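Local coordinates for protein TssK C (Escherichia coli, PDB 5M2Y) that serves as a baseplate component of the bacterial type VI secretion system, its C-terminal domain probably docking the baseplate onto the membrane complex, at residues A66-V78 with Y90-M103. Numbering follows the deposited sequence.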
loop_
_atom_site.group_PDB
_atom_site.type_symbol
_atom_site.label_atom_id
_atom_site.label_comp_id
_atom_site.label_asym_id
_atom_site.label_seq_id
_atom_site.Cartn_x
_atom_site.Cartn_y
_atom_site.Cartn_z
ATOM N N ALA A 66 -4.606 -1.845 13.564
ATOM C CA ALA A 66 -3.823 -2.316 12.426
ATOM C C ALA A 66 -4.432 -3.562 11.815
ATOM O O ALA A 66 -5.123 -4.322 12.494
ATOM C CB ALA A 66 -2.400 -2.620 12.862
ATOM N N LEU A 67 -4.158 -3.770 10.522
ATOM C CA LEU A 67 -4.587 -4.961 9.804
ATOM C C LEU A 67 -3.397 -5.911 9.793
ATOM O O LEU A 67 -2.346 -5.567 9.263
ATOM C CB LEU A 67 -5.046 -4.629 8.372
ATOM C CG LEU A 67 -5.425 -5.831 7.484
ATOM C CD1 LEU A 67 -6.691 -6.529 7.978
ATOM C CD2 LEU A 67 -5.580 -5.411 6.047
ATOM N N SER A 68 -3.547 -7.079 10.413
ATOM C CA SER A 68 -2.466 -8.055 10.429
ATOM C C SER A 68 -2.476 -8.842 9.105
ATOM O O SER A 68 -3.460 -8.811 8.369
ATOM C CB SER A 68 -2.590 -8.982 11.634
ATOM O OG SER A 68 -3.722 -9.815 11.527
ATOM N N GLY A 69 -1.358 -9.500 8.814
ATOM C CA GLY A 69 -1.195 -10.295 7.601
ATOM C C GLY A 69 -0.770 -9.506 6.377
ATOM O O GLY A 69 -0.974 -9.954 5.245
ATOM N N VAL A 70 -0.186 -8.314 6.601
ATOM C CA VAL A 70 0.313 -7.463 5.536
ATOM C C VAL A 70 1.831 -7.421 5.676
ATOM O O VAL A 70 2.341 -6.943 6.687
ATOM C CB VAL A 70 -0.320 -6.055 5.554
ATOM C CG1 VAL A 70 0.186 -5.203 4.395
ATOM C CG2 VAL A 70 -1.837 -6.138 5.538
ATOM N N ILE A 71 2.545 -7.993 4.695
ATOM C CA ILE A 71 3.997 -7.986 4.700
ATOM C C ILE A 71 4.413 -7.122 3.531
ATOM O O ILE A 71 4.044 -7.398 2.399
ATOM C CB ILE A 71 4.634 -9.396 4.629
ATOM C CG1 ILE A 71 4.146 -10.284 5.772
ATOM C CG2 ILE A 71 6.166 -9.296 4.657
ATOM C CD1 ILE A 71 4.411 -11.791 5.565
ATOM N N ILE A 72 5.150 -6.058 3.822
ATOM C CA ILE A 72 5.641 -5.141 2.806
ATOM C C ILE A 72 7.020 -5.633 2.402
ATOM O O ILE A 72 7.904 -5.740 3.240
ATOM C CB ILE A 72 5.618 -3.680 3.324
ATOM C CG1 ILE A 72 4.160 -3.238 3.602
ATOM C CG2 ILE A 72 6.300 -2.741 2.328
ATOM C CD1 ILE A 72 4.009 -1.904 4.349
ATOM N N ARG A 73 7.182 -5.981 1.127
ATOM C CA ARG A 73 8.469 -6.479 0.647
ATOM C C ARG A 73 9.065 -5.566 -0.408
ATOM O O ARG A 73 8.388 -5.265 -1.395
ATOM C CB ARG A 73 8.339 -7.885 0.055
ATOM C CG ARG A 73 7.693 -8.900 0.956
ATOM C CD ARG A 73 7.949 -10.306 0.462
ATOM N NE ARG A 73 7.172 -11.296 1.207
ATOM C CZ ARG A 73 7.604 -11.888 2.310
ATOM N NH1 ARG A 73 8.802 -11.626 2.798
ATOM N NH2 ARG A 73 6.823 -12.772 2.923
ATOM N N PRO A 74 10.349 -5.162 -0.260
ATOM C CA PRO A 74 10.959 -4.342 -1.308
ATOM C C PRO A 74 11.130 -5.186 -2.570
ATOM O O PRO A 74 11.438 -6.373 -2.485
ATOM C CB PRO A 74 12.296 -3.919 -0.699
ATOM C CG PRO A 74 12.625 -4.969 0.258
ATOM C CD PRO A 74 11.314 -5.438 0.825
ATOM N N VAL A 75 10.835 -4.589 -3.720
ATOM C CA VAL A 75 10.937 -5.272 -5.006
ATOM C C VAL A 75 11.866 -4.482 -5.924
ATOM O O VAL A 75 12.031 -3.265 -5.758
ATOM C CB VAL A 75 9.574 -5.553 -5.688
ATOM C CG1 VAL A 75 8.720 -6.526 -4.878
ATOM C CG2 VAL A 75 8.811 -4.263 -5.928
ATOM N N THR A 76 12.478 -5.181 -6.889
ATOM C CA THR A 76 13.359 -4.538 -7.865
ATOM C C THR A 76 12.524 -3.683 -8.832
ATOM O O THR A 76 12.951 -2.594 -9.213
ATOM C CB THR A 76 14.207 -5.577 -8.599
ATOM O OG1 THR A 76 13.346 -6.530 -9.203
ATOM C CG2 THR A 76 15.184 -6.300 -7.691
ATOM N N HIS A 77 11.322 -4.178 -9.197
ATOM C CA HIS A 77 10.382 -3.523 -10.105
ATOM C C HIS A 77 8.995 -4.126 -9.999
ATOM O O HIS A 77 8.845 -5.278 -9.589
ATOM C CB HIS A 77 10.865 -3.608 -11.566
ATOM C CG HIS A 77 11.197 -4.987 -12.042
ATOM N ND1 HIS A 77 10.624 -5.523 -13.171
ATOM C CD2 HIS A 77 12.070 -5.887 -11.543
ATOM C CE1 HIS A 77 11.151 -6.727 -13.321
ATOM N NE2 HIS A 77 12.027 -6.985 -12.360
ATOM N N VAL A 78 7.989 -3.332 -10.394
ATOM C CA VAL A 78 6.592 -3.738 -10.464
ATOM C C VAL A 78 6.455 -4.480 -11.814
ATOM O O VAL A 78 6.940 -3.982 -12.835
ATOM C CB VAL A 78 5.629 -2.532 -10.300
ATOM C CG1 VAL A 78 4.172 -2.921 -10.545
ATOM C CG2 VAL A 78 5.796 -1.887 -8.930
ATOM N N TYR A 90 9.991 0.708 -4.704
ATOM C CA TYR A 90 8.792 -0.094 -4.918
ATOM C C TYR A 90 8.693 -1.232 -3.938
ATOM O O TYR A 90 9.706 -1.796 -3.533
ATOM C CB TYR A 90 8.689 -0.560 -6.377
ATOM C CG TYR A 90 8.641 0.612 -7.342
ATOM C CD1 TYR A 90 9.805 1.224 -7.784
ATOM C CD2 TYR A 90 7.434 1.141 -7.753
ATOM C CE1 TYR A 90 9.764 2.333 -8.629
ATOM C CE2 TYR A 90 7.380 2.248 -8.596
ATOM C CZ TYR A 90 8.548 2.840 -9.034
ATOM O OH TYR A 90 8.503 3.942 -9.858
ATOM N N PHE A 91 7.467 -1.510 -3.500
ATOM C CA PHE A 91 7.203 -2.553 -2.523
ATOM C C PHE A 91 5.959 -3.328 -2.865
ATOM O O PHE A 91 4.963 -2.743 -3.257
ATOM C CB PHE A 91 7.030 -1.954 -1.118
ATOM C CG PHE A 91 8.163 -1.079 -0.640
ATOM C CD1 PHE A 91 8.204 0.267 -0.959
ATOM C CD2 PHE A 91 9.194 -1.604 0.131
ATOM C CE1 PHE A 91 9.279 1.066 -0.547
ATOM C CE2 PHE A 91 10.265 -0.799 0.549
ATOM C CZ PHE A 91 10.303 0.533 0.207
ATOM N N ALA A 92 6.009 -4.633 -2.698
ATOM C CA ALA A 92 4.839 -5.466 -2.898
ATOM C C ALA A 92 4.122 -5.635 -1.586
ATOM O O ALA A 92 4.754 -5.690 -0.539
ATOM C CB ALA A 92 5.256 -6.832 -3.400
ATOM N N LEU A 93 2.791 -5.714 -1.647
ATOM C CA LEU A 93 2.005 -6.031 -0.470
ATOM C C LEU A 93 1.753 -7.537 -0.519
ATOM O O LEU A 93 1.054 -8.026 -1.402
ATOM C CB LEU A 93 0.684 -5.266 -0.435
ATOM C CG LEU A 93 0.746 -3.740 -0.387
ATOM C CD1 LEU A 93 -0.652 -3.183 -0.236
ATOM C CD2 LEU A 93 1.643 -3.236 0.756
ATOM N N ASP A 94 2.409 -8.270 0.377
ATOM C CA ASP A 94 2.248 -9.714 0.477
ATOM C C ASP A 94 1.112 -9.881 1.489
ATOM O O ASP A 94 1.319 -9.774 2.697
ATOM C CB ASP A 94 3.549 -10.396 0.940
ATOM C CG ASP A 94 3.520 -11.915 0.859
ATOM O OD1 ASP A 94 2.442 -12.480 0.601
ATOM O OD2 ASP A 94 4.572 -12.539 1.098
ATOM N N LEU A 95 -0.103 -10.077 0.967
ATOM C CA LEU A 95 -1.304 -10.190 1.779
ATOM C C LEU A 95 -1.702 -11.615 2.105
ATOM O O LEU A 95 -1.671 -12.488 1.241
ATOM C CB LEU A 95 -2.475 -9.484 1.092
ATOM C CG LEU A 95 -2.274 -8.010 0.658
ATOM C CD1 LEU A 95 -3.423 -7.523 -0.232
ATOM C CD2 LEU A 95 -2.070 -7.097 1.866
ATOM N N SER A 96 -2.117 -11.830 3.356
ATOM C CA SER A 96 -2.668 -13.107 3.811
ATOM C C SER A 96 -4.080 -13.197 3.205
ATOM O O SER A 96 -4.597 -12.200 2.688
ATOM C CB SER A 96 -2.750 -13.143 5.335
ATOM O OG SER A 96 -3.760 -12.290 5.840
ATOM N N THR A 97 -4.700 -14.388 3.277
ATOM C CA THR A 97 -6.056 -14.596 2.776
ATOM C C THR A 97 -7.028 -13.641 3.481
ATOM O O THR A 97 -7.797 -12.962 2.804
ATOM C CB THR A 97 -6.451 -16.072 2.931
ATOM O OG1 THR A 97 -5.500 -16.869 2.222
ATOM C CG2 THR A 97 -7.867 -16.355 2.436
ATOM N N ASP A 98 -6.938 -13.558 4.821
ATOM C CA ASP A 98 -7.785 -12.704 5.652
ATOM C C ASP A 98 -7.593 -11.221 5.382
ATOM O O ASP A 98 -8.584 -10.494 5.325
ATOM C CB ASP A 98 -7.596 -13.019 7.146
ATOM C CG ASP A 98 -8.141 -14.366 7.589
ATOM O OD1 ASP A 98 -8.825 -15.032 6.778
ATOM O OD2 ASP A 98 -7.895 -14.744 8.746
ATOM N N ALA A 99 -6.332 -10.775 5.201
ATOM C CA ALA A 99 -6.023 -9.366 4.939
ATOM C C ALA A 99 -6.625 -8.867 3.635
ATOM O O ALA A 99 -7.281 -7.835 3.636
ATOM C CB ALA A 99 -4.524 -9.144 4.935
ATOM N N ALA A 100 -6.421 -9.615 2.538
ATOM C CA ALA A 100 -6.941 -9.307 1.207
ATOM C C ALA A 100 -8.466 -9.238 1.230
ATOM O O ALA A 100 -9.038 -8.268 0.739
ATOM C CB ALA A 100 -6.486 -10.368 0.226
ATOM N N ARG A 101 -9.108 -10.236 1.851
ATOM C CA ARG A 101 -10.552 -10.301 1.989
ATOM C C ARG A 101 -11.079 -9.109 2.792
ATOM O O ARG A 101 -12.040 -8.493 2.360
ATOM C CB ARG A 101 -10.970 -11.641 2.645
ATOM C CG ARG A 101 -12.482 -11.840 2.806
ATOM C CD ARG A 101 -12.820 -13.200 3.395
ATOM N N ALA A 102 -10.434 -8.768 3.934
ATOM C CA ALA A 102 -10.841 -7.653 4.799
ATOM C C ALA A 102 -10.855 -6.323 4.060
ATOM O O ALA A 102 -11.807 -5.574 4.216
ATOM C CB ALA A 102 -9.943 -7.567 6.031
ATOM N N MET A 103 -9.825 -6.043 3.237
ATOM C CA MET A 103 -9.728 -4.798 2.469
ATOM C C MET A 103 -10.747 -4.755 1.330
ATOM O O MET A 103 -11.423 -3.742 1.161
ATOM C CB MET A 103 -8.317 -4.606 1.917
ATOM C CG MET A 103 -7.331 -4.208 2.970
ATOM S SD MET A 103 -5.710 -3.917 2.292
ATOM C CE MET A 103 -5.248 -5.509 1.929
HETATM O O HOH W 1 12.447 -0.510 -5.688
#
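Arg73 and Asp94 meet with their flat groups turned 53° apart. CG2 of Ile71 lies over the centre of one guanidinium face, while Asp94 OD2 sits at the edge, in the guanidinium plane. At the Phe91 ring, CD2 lies 3.6 Å from Pro74 CA, and Ile72 CG2 comes in obliquely; Phe47 and Pro48 of helix 40-50 add to this cluster. Val78 CG2 reaches Tyr90 CD2 at 3.6 Å, the two side chains crossing at about a right angle, and a water lies at the Tyr90 ring edge, in plane. In the side-on salt bridge, Asp94 OD2 alone accepts from Arg73 NE and NH2, each at 2.9 Å; OD2 receives NE on its anti lone pair, and meets NH2 on that same side, 26° out of the carboxylate plane. An extended Arg73 chain and an Asp94 CG anti to its own N (chi1 -171°) bring the charges together diagonally across neighbouring strands. In the backbone, Arg73 and Ala92, like Ile71 and Asp94, form antiparallel hydrogen-bonded pairs. Further along, Ser96 N bonds Gly69 O. Ser96 OG accepts from Ala99 N (3.1 Å), capping the helix onto which Leu67 CD2 packs at Met103 CG (3.7 Å). The whole exemplifies an antiparallel strand pair at a sheet edge, 70-75 being an outermost strand within this chain, with its partner running through an N-cap serine into a helix.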